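Local coordinates for protein diacylglycerol lipase (Aspergillus oryzae, PDB 5XK2) that probably hydrolyses mono- and diacylglycerols, as a class 3 lipase with an alpha/beta-hydrolase fold, at residues R130-L135 and R167-D172. Residues are numbered along the deposited sequence; the frame is centred on the assembly and turned at random.
Sequences RIIKTL and RTKNYD
I132 and L135, one turn apart on helix 118-138, meet K169 and Y171 just past the end of helix 154-168, joining two helices of the alpha/beta-hydrolase fold. A Schellman motif ends the second helix: N170, at phi 83°, is its C-prime residue, with Y171 N hydrogen-bonded to L166 O and N170 N to R167 O. I131 faces the central sheet, touching V86 and F88. I132 splits its branches between two partners. With chi1 at -70°, CG1 lies beside the backbone N and CG2 anti to it, which sends I132 CG2 obliquely to the phenol end of Y171, 3.3 Å from Y171 OH. That hydroxyl finds its polar partner in D136 OD1, one residue past L135 on the same helix. I132 CD1 meets the aliphatic part of K169, 3.8 Å from K169 CD, the two side chains crossing at about a right angle. T134 hydrogen-bonds back within the helix: T134 OG1 and N reach R130 O from opposite faces of the carbonyl plane, OG1 at 3.0 Å. L135 packs on one face of the Y171 ring, and L166 lines the same apolar patch. L135 CB lies 4.0 Å from Y171 CE1, while L135 CD1 sits 4.0 Å above that face, offset toward the rim.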
ATOM      1  N   ARG A 130      16.766  24.301   4.330  1.00 16.76           N
ATOM      2  CA  ARG A 130      16.098  25.042   3.250  1.00 16.63           C
ATOM      3  C   ARG A 130      14.840  25.736   3.736  1.00 15.12           C
ATOM      4  O   ARG A 130      14.565  26.879   3.388  1.00 13.71           O
ATOM      5  CB  ARG A 130      15.706  24.099   2.124  1.00 22.42           C
ATOM      6  CG  ARG A 130      16.672  23.944   1.020  1.00 32.87           C
ATOM      7  CD  ARG A 130      16.144  22.812   0.169  1.00 40.19           C
ATOM      8  NE  ARG A 130      16.386  21.521   0.798  1.00 29.30           N
ATOM      9  CZ  ARG A 130      16.146  20.362   0.204  1.00 22.70           C
ATOM     10  NH1 ARG A 130      15.616  20.348  -1.013  1.00 20.07           N
ATOM     11  NH2 ARG A 130      16.440  19.226   0.815  1.00 26.41           N
ATOM     12  N   ILE A 131      14.066  25.024   4.551  1.00 14.30           N
ATOM     13  CA  ILE A 131      12.803  25.574   5.035  1.00 11.48           C
ATOM     14  C   ILE A 131      13.030  26.730   6.016  1.00 14.18           C
ATOM     15  O   ILE A 131      12.388  27.772   5.926  1.00 15.41           O
ATOM     16  CB  ILE A 131      11.941  24.455   5.666  1.00 11.08           C
ATOM     17  CG1 ILE A 131      11.427  23.533   4.547  1.00 13.23           C
ATOM     18  CG2 ILE A 131      10.788  25.057   6.465  1.00 14.48           C
ATOM     19  CD1 ILE A 131      10.761  22.248   5.033  1.00 13.42           C
ATOM     20  N   ILE A 132      13.976  26.569   6.937  1.00 12.17           N
ATOM     21  CA  ILE A 132      14.297  27.634   7.868  1.00 12.26           C
ATOM     22  C   ILE A 132      14.847  28.856   7.135  1.00 12.59           C
ATOM     23  O   ILE A 132      14.480  29.993   7.454  1.00 14.31           O
ATOM     24  CB  ILE A 132      15.291  27.133   8.923  1.00 15.37           C
ATOM     25  CG1 ILE A 132      14.574  26.150   9.850  1.00 14.65           C
ATOM     26  CG2 ILE A 132      15.884  28.301   9.724  1.00 21.00           C
ATOM     27  CD1 ILE A 132      15.486  25.482  10.841  1.00 18.70           C
ATOM     28  N   LYS A 133      15.690  28.609   6.133  1.00 14.60           N
ATOM     29  CA  LYS A 133      16.236  29.695   5.314  1.00 16.72           C
ATOM     30  C   LYS A 133      15.098  30.495   4.711  1.00 14.92           C
ATOM     31  O   LYS A 133      15.087  31.729   4.738  1.00 15.91           O
ATOM     32  CB  LYS A 133      17.141  29.145   4.211  1.00 16.86           C
ATOM     33  CG  LYS A 133      17.707  30.223   3.265  1.00 23.02           C
ATOM     34  CD  LYS A 133      18.350  29.574   2.040  1.00 32.52           C
ATOM     35  CE  LYS A 133      19.155  30.571   1.191  1.00 43.76           C
ATOM     36  NZ  LYS A 133      18.452  31.000  -0.061  1.00 41.72           N
ATOM     37  N   THR A 134      14.115  29.767   4.191  1.00 14.68           N
ATOM     38  CA  THR A 134      12.968  30.400   3.551  1.00 13.61           C
ATOM     39  C   THR A 134      12.083  31.144   4.550  1.00 11.85           C
ATOM     40  O   THR A 134      11.628  32.254   4.265  1.00 12.65           O
ATOM     41  CB  THR A 134      12.136  29.359   2.777  1.00 12.27           C
ATOM     42  OG1 THR A 134      12.961  28.751   1.767  1.00 14.06           O
ATOM     43  CG2 THR A 134      10.937  30.028   2.100  1.00 16.38           C
ATOM     44  N   LEU A 135      11.824  30.555   5.724  1.00 10.67           N
ATOM     45  CA  LEU A 135      11.044  31.247   6.737  1.00 10.22           C
ATOM     46  C   LEU A 135      11.724  32.573   7.116  1.00 12.95           C
ATOM     47  O   LEU A 135      11.073  33.605   7.244  1.00 11.83           O
ATOM     48  CB  LEU A 135      10.866  30.367   7.986  1.00 14.18           C
ATOM     49  CG  LEU A 135       9.993  29.127   7.767  1.00 11.95           C
ATOM     50  CD1 LEU A 135       9.900  28.311   9.057  1.00 13.44           C
ATOM     51  CD2 LEU A 135       8.605  29.526   7.310  1.00 12.91           C
ATOM     52  N   ARG A 167       9.265  25.030  16.756  1.00  9.56           N
ATOM     53  CA  ARG A 167       8.885  25.740  17.962  1.00  8.07           C
ATOM     54  C   ARG A 167      10.051  25.901  18.926  1.00 10.02           C
ATOM     55  O   ARG A 167      10.148  26.932  19.580  1.00 11.85           O
ATOM     56  CB  ARG A 167       7.738  25.015  18.679  1.00  7.60           C
ATOM     57  CG  ARG A 167       6.413  25.115  17.931  1.00  8.77           C
ATOM     58  CD  ARG A 167       5.530  23.962  18.419  1.00  7.79           C
ATOM     59  NE  ARG A 167       4.266  23.932  17.692  1.00  8.98           N
ATOM     60  CZ  ARG A 167       3.406  22.927  17.778  1.00  8.88           C
ATOM     61  NH1 ARG A 167       3.715  21.852  18.497  1.00 10.43           N
ATOM     62  NH2 ARG A 167       2.261  22.982  17.111  1.00  9.22           N
ATOM     63  N   THR A 168      10.930  24.907  18.998  1.00  9.41           N
ATOM     64  CA  THR A 168      12.094  25.031  19.892  1.00 10.51           C
ATOM     65  C   THR A 168      13.059  26.094  19.365  1.00 13.12           C
ATOM     66  O   THR A 168      13.955  26.541  20.075  1.00 11.71           O
ATOM     67  CB  THR A 168      12.857  23.700  20.081  1.00  9.73           C
ATOM     68  OG1 THR A 168      13.536  23.298  18.875  1.00 11.87           O
ATOM     69  CG2 THR A 168      11.915  22.586  20.541  1.00 11.55           C
ATOM     70  N   LYS A 169      12.896  26.446  18.094  1.00 12.53           N
ATOM     71  CA  LYS A 169      13.691  27.482  17.436  1.00 13.84           C
ATOM     72  C   LYS A 169      12.989  28.845  17.387  1.00 14.98           C
ATOM     73  O   LYS A 169      13.391  29.724  16.624  1.00 18.97           O
ATOM     74  CB  LYS A 169      14.089  27.003  16.042  1.00 13.57           C
ATOM     75  CG  LYS A 169      14.992  25.773  16.050  1.00 15.01           C
ATOM     76  CD  LYS A 169      15.232  25.283  14.620  1.00 19.03           C
ATOM     77  CE  LYS A 169      15.969  23.958  14.553  1.00 25.79           C
ATOM     78  NZ  LYS A 169      16.855  23.697  15.710  1.00 38.80           N
ATOM     79  N   ASN A 170      11.897  28.969  18.134  1.00 11.56           N
ATOM     80  CA  ASN A 170      11.093  30.192  18.314  1.00 14.29           C
ATOM     81  C   ASN A 170      10.069  30.470  17.222  1.00 17.61           C
ATOM     82  O   ASN A 170       9.411  31.513  17.266  1.00 22.14           O
ATOM     83  CB  ASN A 170      11.950  31.472  18.467  1.00 16.47           C
ATOM     84  CG  ASN A 170      13.042  31.337  19.505  1.00 18.28           C
ATOM     85  OD1 ASN A 170      14.181  31.712  19.251  1.00 21.12           O
ATOM     86  ND2 ASN A 170      12.706  30.812  20.678  1.00 20.58           N
ATOM     87  N   TYR A 171       9.944  29.591  16.225  1.00 13.63           N
ATOM     88  CA  TYR A 171       8.900  29.786  15.219  1.00 12.22           C
ATOM     89  C   TYR A 171       7.583  29.311  15.819  1.00 14.74           C
ATOM     90  O   TYR A 171       7.512  28.186  16.303  1.00 19.21           O
ATOM     91  CB  TYR A 171       9.215  29.008  13.923  1.00 13.32           C
ATOM     92  CG  TYR A 171      10.532  29.380  13.288  1.00 14.15           C
ATOM     93  CD1 TYR A 171      10.625  30.443  12.375  1.00 16.80           C
ATOM     94  CD2 TYR A 171      11.697  28.684  13.606  1.00 15.38           C
ATOM     95  CE1 TYR A 171      11.853  30.791  11.805  1.00 16.23           C
ATOM     96  CE2 TYR A 171      12.916  29.030  13.051  1.00 18.48           C
ATOM     97  CZ  TYR A 171      12.991  30.083  12.151  1.00 22.14           C
ATOM     98  OH  TYR A 171      14.219  30.407  11.623  1.00 18.83           O
ATOM     99  N   ASP A 172       6.528  30.108  15.762  1.00 14.38           N
ATOM    100  CA  ASP A 172       5.389  29.719  16.560  1.00 16.86           C
ATOM    101  C   ASP A 172       4.492  28.897  15.647  1.00 13.09           C
ATOM    102  O   ASP A 172       3.373  29.286  15.315  1.00 16.70           O
ATOM    103  CB  ASP A 172       4.707  31.007  17.058  1.00 20.22           C
ATOM    104  CG  ASP A 172       3.521  30.764  17.970  1.00 28.08           C
ATOM    105  OD1 ASP A 172       3.514  29.754  18.702  1.00 26.16           O
ATOM    106  OD2 ASP A 172       2.599  31.614  17.959  1.00 33.17           O
TER